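Local coordinates for dextranase (Pseudarthrobacter oxydans, PDB 6NZS), which catalyses the endohydrolysis of (1->6)-alpha-D-glucosidic linkages in dextran, at residues 391-396 / 424-429; 412-417 / 474-479; 469-474 / 498-503. One frame throughout, in Å; residues are numbered along the deposited sequence.

Contact 1 of 3, residues 391-396 / 424-429; sequences LKMYHS and DNVNVT
Asp424 and Ser396 meet where a short strand and its turn face a longer strand of the parallel beta-helix in this family 49 glycosyl hydrolase. The backbone N of Asp424 gives a somewhat bent hydrogen bond (142°) to Ser396 OG, with N and OG 2.9 Å apart. The carboxylate of Asp424 leads off the other way, and its OD1 accepts from ND2 of Asn473 on the neighbouring strand. Asn425, the exposed residue here, sends its ND2 to Asp397, just past the turn.

From Val426 onward the contact becomes apolar. One methyl, CG2, lies 3.4 Å from the carbonyl O of His395, while the other, CG1, turns to Met393. Val428 continues the packing, its CG1 4.5 Å from Leu391 CD1. Met393 serves both valines because its chain is bent at chi2 and again at chi3. The last bend (chi3 -61°) sets CE against the two valines; the side chain crosses both at a slant. Met393 CE ends 3.5 Å from Val426 CG1 and 3.6 Å from Val428 CG2.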
loop_
_atom_site.group_PDB
_atom_site.type_symbol
_atom_site.label_atom_id
_atom_site.label_comp_id
_atom_site.label_asym_id
_atom_site.label_seq_id
_atom_site.Cartn_x
_atom_site.Cartn_y
_atom_site.Cartn_z
ATOM N N LEU A 391 -3.760 4.035 -4.132
ATOM C CA LEU A 391 -3.347 5.419 -4.342
ATOM C C LEU A 391 -4.602 6.230 -4.645
ATOM O O LEU A 391 -5.177 6.118 -5.733
ATOM C CB LEU A 391 -2.335 5.521 -5.480
ATOM C CG LEU A 391 -1.034 4.751 -5.239
ATOM C CD1 LEU A 391 -0.095 4.936 -6.419
ATOM C CD2 LEU A 391 -0.360 5.182 -3.927
ATOM N N LYS A 392 -5.011 7.056 -3.682
ATOM C CA LYS A 392 -6.221 7.864 -3.797
ATOM C C LYS A 392 -5.807 9.215 -4.365
ATOM O O LYS A 392 -5.306 10.086 -3.646
ATOM C CB LYS A 392 -6.903 7.962 -2.440
ATOM C CG LYS A 392 -7.519 6.620 -2.023
ATOM C CD LYS A 392 -7.551 6.429 -0.511
ATOM C CE LYS A 392 -8.626 7.289 0.134
ATOM N NZ LYS A 392 -8.942 6.871 1.537
ATOM N N MET A 393 -6.013 9.372 -5.668
ATOM C CA MET A 393 -5.528 10.526 -6.422
ATOM C C MET A 393 -6.682 11.519 -6.516
ATOM O O MET A 393 -7.386 11.614 -7.520
ATOM C CB MET A 393 -5.030 10.083 -7.797
ATOM C CG MET A 393 -4.017 8.936 -7.751
ATOM S SD MET A 393 -2.637 9.205 -6.619
ATOM C CE MET A 393 -1.883 10.679 -7.318
ATOM N N TYR A 394 -6.874 12.265 -5.429
ATOM C CA TYR A 394 -8.053 13.100 -5.270
ATOM C C TYR A 394 -7.737 14.587 -5.283
ATOM O O TYR A 394 -8.651 15.390 -5.063
ATOM C CB TYR A 394 -8.766 12.776 -3.947
ATOM C CG TYR A 394 -9.335 11.367 -3.813
ATOM C CD1 TYR A 394 -9.406 10.498 -4.904
ATOM C CD2 TYR A 394 -9.799 10.918 -2.586
ATOM C CE1 TYR A 394 -9.932 9.211 -4.764
ATOM C CE2 TYR A 394 -10.325 9.648 -2.435
ATOM C CZ TYR A 394 -10.393 8.798 -3.528
ATOM O OH TYR A 394 -10.913 7.524 -3.352
ATOM N N HIS A 395 -6.484 14.980 -5.512
ATOM C CA HIS A 395 -6.089 16.366 -5.292
ATOM C C HIS A 395 -5.098 16.836 -6.345
ATOM O O HIS A 395 -4.317 16.055 -6.889
ATOM C CB HIS A 395 -5.480 16.547 -3.897
ATOM C CG HIS A 395 -6.395 16.119 -2.797
ATOM N ND1 HIS A 395 -7.370 16.944 -2.273
ATOM C CD2 HIS A 395 -6.525 14.930 -2.164
ATOM C CE1 HIS A 395 -8.044 16.283 -1.347
ATOM N NE2 HIS A 395 -7.554 15.057 -1.265
ATOM N N SER A 396 -5.109 18.145 -6.583
ATOM C CA SER A 396 -4.207 18.761 -7.542
ATOM C C SER A 396 -2.776 18.811 -7.009
ATOM O O SER A 396 -2.518 18.744 -5.801
ATOM C CB SER A 396 -4.665 20.191 -7.837
ATOM O OG SER A 396 -5.959 20.178 -8.422
ATOM N N ASP A 424 -6.085 18.900 -11.034
ATOM C CA ASP A 424 -5.180 19.339 -12.088
ATOM C C ASP A 424 -3.751 19.024 -11.656
ATOM O O ASP A 424 -3.400 19.211 -10.489
ATOM C CB ASP A 424 -5.350 20.855 -12.288
ATOM C CG ASP A 424 -4.660 21.399 -13.540
ATOM O OD1 ASP A 424 -4.084 20.656 -14.352
ATOM O OD2 ASP A 424 -4.715 22.640 -13.715
ATOM N N ASN A 425 -2.941 18.532 -12.595
ATOM C CA ASN A 425 -1.489 18.442 -12.433
ATOM C C ASN A 425 -1.076 17.338 -11.465
ATOM O O ASN A 425 -0.572 17.602 -10.369
ATOM C CB ASN A 425 -0.866 19.792 -12.037
ATOM C CG ASN A 425 0.650 19.742 -11.978
ATOM O OD1 ASN A 425 1.293 19.089 -12.801
ATOM N ND2 ASN A 425 1.228 20.419 -10.991
ATOM N N VAL A 426 -1.260 16.092 -11.885
ATOM C CA VAL A 426 -0.897 14.922 -11.094
ATOM C C VAL A 426 0.115 14.111 -11.893
ATOM O O VAL A 426 -0.078 13.880 -13.093
ATOM C CB VAL A 426 -2.144 14.087 -10.765
ATOM C CG1 VAL A 426 -1.756 12.759 -10.145
ATOM C CG2 VAL A 426 -3.064 14.867 -9.834
ATOM N N ASN A 427 1.187 13.674 -11.232
ATOM C CA ASN A 427 2.248 12.925 -11.893
ATOM C C ASN A 427 2.632 11.747 -11.015
ATOM O O ASN A 427 3.099 11.941 -9.890
ATOM C CB ASN A 427 3.473 13.811 -12.138
ATOM C CG ASN A 427 3.225 14.871 -13.196
ATOM O OD1 ASN A 427 2.877 16.022 -12.882
ATOM N ND2 ASN A 427 3.400 14.492 -14.455
ATOM N N VAL A 428 2.468 10.534 -11.537
ATOM C CA VAL A 428 2.777 9.305 -10.806
ATOM C C VAL A 428 3.712 8.466 -11.666
ATOM O O VAL A 428 3.307 7.973 -12.728
ATOM C CB VAL A 428 1.506 8.506 -10.473
ATOM C CG1 VAL A 428 1.849 7.197 -9.749
ATOM C CG2 VAL A 428 0.526 9.330 -9.661
ATOM N N THR A 429 4.943 8.267 -11.200
ATOM C CA THR A 429 5.959 7.591 -11.993
ATOM C C THR A 429 6.514 6.369 -11.265
ATOM O O THR A 429 6.638 6.350 -10.037
ATOM C CB THR A 429 7.099 8.553 -12.374
ATOM O OG1 THR A 429 7.627 9.164 -11.189
ATOM C CG2 THR A 429 6.582 9.636 -13.316
#

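Contact 2 of 3, residues 412-417 / 474-479; sequences PVIQWG and MRFENI
Trp416 has its CG between the backbone N and the carbonyl carbon (chi1 70°), and Met474 is bent at its last torsion (chi3 -62°), which carries its terminal methyl over the indole. Met474 CE sits above the five-membered ring, 3.6 Å from its centroid, a CH-pi contact. The nearest ring atom is at the fusion bond, Trp416 CD2, 3.4 Å from Met474 CE. The sulfur stands farther back and oblique, completing a Met-aromatic contact.

At its far end the indole reaches Phe476, Trp416 CZ3 lying 4.0 Å from Phe476 CZ. The two six-membered rings are nearly parallel, with planes at 19°, yet so far slid that they barely overlap. Ile414 passes Phe476 in the opposite direction, its CG2 3.8 Å from Phe476 CE2. Beyond it, Ile414 and Ile479 come tip to tip, CD1 to CD1 at 4.1 Å. An alanine in place of Trp416 would probably leave the Met474 methyl without the ring under it and open a gap beside Phe476.

No hydrogen bond joins the two segments; Leu450 and Val428 pack against Phe476 as well. Strands 414-415 and 469-482 belong to different sheets, and Ile414 CA and Phe476 CA are 9.8 Å apart. Apolar side chains from two facing walls, filling the interior between them, are what is expected in the core of a parallel beta-helix.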
loop_
_atom_site.group_PDB
_atom_site.type_symbol
_atom_site.label_atom_id
_atom_site.label_comp_id
_atom_site.label_asym_id
_atom_site.label_seq_id
_atom_site.Cartn_x
_atom_site.Cartn_y
_atom_site.Cartn_z
ATOM N N PRO A 412 -9.478 -1.006 -6.760
ATOM C CA PRO A 412 -8.444 -0.899 -7.791
ATOM C C PRO A 412 -7.098 -0.591 -7.143
ATOM O O PRO A 412 -6.966 -0.526 -5.922
ATOM C CB PRO A 412 -8.917 0.319 -8.577
ATOM C CG PRO A 412 -9.459 1.209 -7.497
ATOM C CD PRO A 412 -10.177 0.272 -6.555
ATOM N N VAL A 413 -6.089 -0.397 -7.991
ATOM C CA VAL A 413 -4.815 0.136 -7.507
ATOM C C VAL A 413 -4.880 1.660 -7.376
ATOM O O VAL A 413 -4.770 2.207 -6.275
ATOM C CB VAL A 413 -3.641 -0.350 -8.381
ATOM C CG1 VAL A 413 -2.328 0.229 -7.871
ATOM C CG2 VAL A 413 -3.580 -1.882 -8.384
ATOM N N ILE A 414 -5.106 2.356 -8.489
ATOM C CA ILE A 414 -5.205 3.815 -8.532
ATOM C C ILE A 414 -6.675 4.212 -8.647
ATOM O O ILE A 414 -7.405 3.669 -9.481
ATOM C CB ILE A 414 -4.409 4.349 -9.731
ATOM C CG1 ILE A 414 -2.907 4.215 -9.472
ATOM C CG2 ILE A 414 -4.797 5.794 -10.043
ATOM C CD1 ILE A 414 -2.068 4.086 -10.740
ATOM N N GLN A 415 -7.111 5.181 -7.829
ATOM C CA GLN A 415 -8.506 5.623 -7.782
ATOM C C GLN A 415 -8.573 7.144 -7.880
ATOM O O GLN A 415 -7.871 7.837 -7.144
ATOM C CB GLN A 415 -9.112 5.210 -6.438
ATOM C CG GLN A 415 -10.569 5.636 -6.231
ATOM C CD GLN A 415 -11.492 4.947 -7.202
ATOM O OE1 GLN A 415 -11.998 5.555 -8.142
ATOM N NE2 GLN A 415 -11.698 3.646 -6.996
ATOM N N TRP A 416 -9.449 7.662 -8.751
ATOM C CA TRP A 416 -9.779 9.087 -8.722
ATOM C C TRP A 416 -11.278 9.354 -8.796
ATOM O O TRP A 416 -11.683 10.523 -8.887
ATOM C CB TRP A 416 -9.002 9.908 -9.768
ATOM C CG TRP A 416 -9.376 9.687 -11.206
ATOM C CD1 TRP A 416 -10.407 10.272 -11.896
ATOM C CD2 TRP A 416 -8.698 8.839 -12.144
ATOM N NE1 TRP A 416 -10.405 9.836 -13.202
ATOM C CE2 TRP A 416 -9.370 8.955 -13.379
ATOM C CE3 TRP A 416 -7.575 8.006 -12.062
ATOM C CZ2 TRP A 416 -8.962 8.264 -14.522
ATOM C CZ3 TRP A 416 -7.177 7.308 -13.198
ATOM C CH2 TRP A 416 -7.873 7.440 -14.409
ATOM N N GLY A 417 -12.110 8.316 -8.726
ATOM C CA GLY A 417 -13.552 8.471 -8.786
ATOM C C GLY A 417 -14.232 8.587 -7.436
ATOM O O GLY A 417 -13.709 9.243 -6.524
ATOM N N MET A 474 -3.435 14.511 -15.705
ATOM C CA MET A 474 -2.909 13.467 -14.837
ATOM C C MET A 474 -2.089 12.535 -15.706
ATOM O O MET A 474 -2.591 12.019 -16.712
ATOM C CB MET A 474 -4.038 12.703 -14.150
ATOM C CG MET A 474 -5.016 13.599 -13.421
ATOM S SD MET A 474 -5.789 12.762 -12.029
ATOM C CE MET A 474 -6.643 11.450 -12.873
ATOM N N ARG A 475 -0.832 12.335 -15.329
ATOM C CA ARG A 475 0.096 11.503 -16.080
ATOM C C ARG A 475 0.598 10.371 -15.197
ATOM O O ARG A 475 1.081 10.604 -14.084
ATOM C CB ARG A 475 1.284 12.326 -16.591
ATOM C CG ARG A 475 2.269 11.531 -17.443
ATOM C CD ARG A 475 3.277 12.463 -18.110
ATOM N NE ARG A 475 4.195 11.756 -19.001
ATOM C CZ ARG A 475 4.073 11.710 -20.325
ATOM N NH1 ARG A 475 3.065 12.333 -20.924
ATOM N NH2 ARG A 475 4.964 11.043 -21.055
ATOM N N PHE A 476 0.473 9.147 -15.697
ATOM C CA PHE A 476 0.950 7.948 -15.015
ATOM C C PHE A 476 1.962 7.314 -15.955
ATOM O O PHE A 476 1.588 6.836 -17.030
ATOM C CB PHE A 476 -0.208 6.980 -14.767
ATOM C CG PHE A 476 -1.342 7.574 -13.988
ATOM C CD1 PHE A 476 -2.386 8.211 -14.632
ATOM C CD2 PHE A 476 -1.364 7.499 -12.607
ATOM C CE1 PHE A 476 -3.439 8.768 -13.913
ATOM C CE2 PHE A 476 -2.399 8.056 -11.884
ATOM C CZ PHE A 476 -3.438 8.690 -12.526
ATOM N N GLU A 477 3.234 7.305 -15.572
ATOM C CA GLU A 477 4.291 6.804 -16.445
ATOM C C GLU A 477 5.040 5.682 -15.752
ATOM O O GLU A 477 5.601 5.886 -14.668
ATOM C CB GLU A 477 5.263 7.913 -16.862
ATOM C CG GLU A 477 6.399 7.384 -17.720
ATOM C CD GLU A 477 7.088 8.445 -18.554
ATOM O OE1 GLU A 477 6.637 9.608 -18.539
ATOM O OE2 GLU A 477 8.080 8.099 -19.230
ATOM N N ASN A 478 5.070 4.512 -16.405
ATOM C CA ASN A 478 5.677 3.277 -15.919
ATOM C C ASN A 478 4.828 2.672 -14.810
ATOM O O ASN A 478 4.982 3.018 -13.636
ATOM C CB ASN A 478 7.144 3.462 -15.504
ATOM C CG ASN A 478 7.988 4.041 -16.614
ATOM O OD1 ASN A 478 7.713 3.823 -17.793
ATOM N ND2 ASN A 478 9.016 4.791 -16.244
ATOM N N ILE A 479 3.908 1.792 -15.188
ATOM C CA ILE A 479 3.137 0.993 -14.243
ATOM C C ILE A 479 3.377 -0.451 -14.647
ATOM O O ILE A 479 2.791 -0.941 -15.622
ATOM C CB ILE A 479 1.644 1.323 -14.252
ATOM C CG1 ILE A 479 1.386 2.824 -14.058
ATOM C CG2 ILE A 479 0.951 0.511 -13.159
ATOM C CD1 ILE A 479 -0.090 3.200 -14.215
#

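Contact 3 of 3, residues 469-474 / 498-503; sequences TTVKNM and ENIHVK
The carbonyl O of Met474 is gripped twice by the next strand. His501 N donates to it, with Met474 O and His501 N 2.9 Å apart, and the CA-H of Ile500 makes a second, softer approach, Ile500 CA lying 3.3 Å from that oxygen. Further bonds continue the parallel pairing toward the start of the strands. Glu498 N reaches Val471 O at 3.0 Å, and Asn473 N reaches Glu498 O at the same 3.0 Å. Met474 N adds a longer bond to Asn499 O.

Asn473 and Asn499 both adopt left-handed backbone conformations, and their side chains are linked directly. Asn499 ND2 donates an almost straight bond (169°) to Asn473 OD1, 3.0 Å away, lying in the carbonyl plane. The two amides nevertheless stand nearly perpendicular, their planes 82° apart. ND2 of Asn473 is committed to Asp424 on the strand before, which makes a hydrogen-bonded row of side chains across three successive coils, reminiscent of the asparagine rows of other parallel beta-helices.

On the inner side, Met474 and Ile500 lie side by side, pointing the same way. The bend at chi2 of Ile500 (-59°) turns its CD1 to within 3.9 Å of Met474 CB.

The Glu498 side chain crosses Thr470, its OE2 nearest the CG2 methyl. One water accepts from Thr470 OG1 and donates to Glu498 OE2, 2.7 Å from that oxygen; another donates to Glu498 OE1 and is held only weakly by Lys472 NZ. Lys472 NZ and Glu498 OE1 remain 5.3 Å apart. The carboxylate is likely to be ionised: each oxygen accepts from a water, and the lysine, not in direct contact, would probably add some favourable field.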
loop_
_atom_site.group_PDB
_atom_site.type_symbol
_atom_site.label_atom_id
_atom_site.label_comp_id
_atom_site.label_asym_id
_atom_site.label_seq_id
_atom_site.Cartn_x
_atom_site.Cartn_y
_atom_site.Cartn_z
ATOM N N THR A 469 -17.412 20.124 -12.885
ATOM C CA THR A 469 -16.138 19.771 -12.279
ATOM C C THR A 469 -15.249 19.159 -13.355
ATOM O O THR A 469 -15.742 18.635 -14.358
ATOM C CB THR A 469 -16.325 18.782 -11.118
ATOM O OG1 THR A 469 -16.924 17.574 -11.605
ATOM C CG2 THR A 469 -17.225 19.381 -10.038
ATOM N N THR A 470 -13.931 19.250 -13.151
ATOM C CA THR A 470 -12.972 18.786 -14.148
ATOM C C THR A 470 -11.807 18.069 -13.482
ATOM O O THR A 470 -11.185 18.606 -12.560
ATOM C CB THR A 470 -12.440 19.955 -14.984
ATOM O OG1 THR A 470 -13.543 20.647 -15.579
ATOM C CG2 THR A 470 -11.543 19.446 -16.090
ATOM N N VAL A 471 -11.516 16.864 -13.969
ATOM C CA VAL A 471 -10.304 16.118 -13.643
ATOM C C VAL A 471 -9.414 16.177 -14.878
ATOM O O VAL A 471 -9.807 15.699 -15.952
ATOM C CB VAL A 471 -10.647 14.666 -13.272
ATOM C CG1 VAL A 471 -9.384 13.821 -13.151
ATOM C CG2 VAL A 471 -11.463 14.638 -11.989
ATOM N N LYS A 472 -8.222 16.762 -14.747
ATOM C CA LYS A 472 -7.404 16.968 -15.936
ATOM C C LYS A 472 -5.914 16.898 -15.628
ATOM O O LYS A 472 -5.471 17.096 -14.493
ATOM C CB LYS A 472 -7.743 18.297 -16.626
ATOM C CG LYS A 472 -7.457 19.517 -15.773
ATOM C CD LYS A 472 -7.840 20.789 -16.515
ATOM C CE LYS A 472 -7.474 22.012 -15.700
ATOM N NZ LYS A 472 -7.979 23.250 -16.354
ATOM N N ASN A 473 -5.139 16.623 -16.681
ATOM C CA ASN A 473 -3.685 16.727 -16.633
ATOM C C ASN A 473 -3.096 15.790 -15.582
ATOM O O ASN A 473 -2.362 16.200 -14.684
ATOM C CB ASN A 473 -3.242 18.177 -16.423
ATOM C CG ASN A 473 -3.671 19.078 -17.561
ATOM O OD1 ASN A 473 -3.619 18.688 -18.729
ATOM N ND2 ASN A 473 -4.112 20.287 -17.226
ATOM N N MET A 474 -3.435 14.511 -15.705
ATOM C CA MET A 474 -2.909 13.467 -14.837
ATOM C C MET A 474 -2.089 12.535 -15.706
ATOM O O MET A 474 -2.591 12.019 -16.712
ATOM C CB MET A 474 -4.038 12.703 -14.150
ATOM C CG MET A 474 -5.016 13.599 -13.421
ATOM S SD MET A 474 -5.789 12.762 -12.029
ATOM C CE MET A 474 -6.643 11.450 -12.873
ATOM N N GLU A 498 -10.008 15.340 -18.889
ATOM C CA GLU A 498 -9.162 15.829 -19.970
ATOM C C GLU A 498 -7.696 15.488 -19.742
ATOM O O GLU A 498 -7.193 15.561 -18.616
ATOM C CB GLU A 498 -9.295 17.350 -20.130
ATOM C CG GLU A 498 -10.685 17.791 -20.530
ATOM C CD GLU A 498 -10.946 19.248 -20.227
ATOM O OE1 GLU A 498 -9.970 20.011 -20.087
ATOM O OE2 GLU A 498 -12.134 19.621 -20.128
ATOM N N ASN A 499 -7.018 15.134 -20.830
ATOM C CA ASN A 499 -5.569 14.946 -20.860
ATOM C C ASN A 499 -5.075 14.027 -19.740
ATOM O O ASN A 499 -4.266 14.400 -18.887
ATOM C CB ASN A 499 -4.814 16.279 -20.883
ATOM C CG ASN A 499 -3.390 16.116 -21.353
ATOM O OD1 ASN A 499 -3.103 15.274 -22.198
ATOM N ND2 ASN A 499 -2.480 16.912 -20.797
ATOM N N ILE A 500 -5.567 12.797 -19.776
ATOM C CA ILE A 500 -5.102 11.732 -18.897
ATOM C C ILE A 500 -4.147 10.880 -19.715
ATOM O O ILE A 500 -4.493 10.435 -20.813
ATOM C CB ILE A 500 -6.289 10.892 -18.398
ATOM C CG1 ILE A 500 -7.419 11.787 -17.862
ATOM C CG2 ILE A 500 -5.809 9.842 -17.383
ATOM C CD1 ILE A 500 -7.025 12.694 -16.708
ATOM N N HIS A 501 -2.940 10.666 -19.205
ATOM C CA HIS A 501 -1.915 9.957 -19.956
ATOM C C HIS A 501 -1.450 8.764 -19.139
ATOM O O HIS A 501 -1.066 8.921 -17.977
ATOM C CB HIS A 501 -0.740 10.889 -20.266
ATOM C CG HIS A 501 0.103 10.435 -21.415
ATOM N ND1 HIS A 501 0.072 11.046 -22.652
ATOM C CD2 HIS A 501 1.004 9.429 -21.512
ATOM C CE1 HIS A 501 0.922 10.432 -23.460
ATOM N NE2 HIS A 501 1.502 9.448 -22.791
ATOM N N VAL A 502 -1.492 7.577 -19.746
ATOM C CA VAL A 502 -0.981 6.347 -19.141
ATOM C C VAL A 502 0.095 5.817 -20.076
ATOM O O VAL A 502 -0.216 5.328 -21.172
ATOM C CB VAL A 502 -2.092 5.308 -18.926
ATOM C CG1 VAL A 502 -1.533 4.053 -18.252
ATOM C CG2 VAL A 502 -3.231 5.897 -18.094
ATOM N N LYS A 503 1.352 5.927 -19.662
ATOM C CA LYS A 503 2.491 5.535 -20.481
ATOM C C LYS A 503 3.177 4.328 -19.854
ATOM O O LYS A 503 3.489 4.329 -18.657
ATOM C CB LYS A 503 3.493 6.685 -20.622
ATOM C CG LYS A 503 4.651 6.357 -21.547
ATOM C CD LYS A 503 5.526 7.583 -21.823
ATOM C CE LYS A 503 6.631 7.228 -22.806
ATOM N NZ LYS A 503 7.363 8.434 -23.294
HETATM O O HOH W 1 -13.828 20.872 -18.447
HETATM O O HOH W 2 -10.451 22.535 -18.699
#

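How the contacts relate
Along the chain, 391-396 comes first and 412-417 follows on the adjacent strand of the same sheet, where Met393 N bonds to Gln415 O. Contact 1 then closes at 424-429 while contact 2 is still open, so these two cross. The chain next reaches 469-474, which opens contact 3; 474-479 closes contact 2, with Met474 shared by both. Contacts 2 and 3 therefore cross too, and contact 3 closes last at 498-503. Contacts 1 and 3 stand in series. Strands 423-435, 469-482 and 495-507 lie next to one another, as in successive coils: contact 3 pairs the last two, while contacts 1 and 2 tie the first two to the separate sheet containing 391-392 and 414-415.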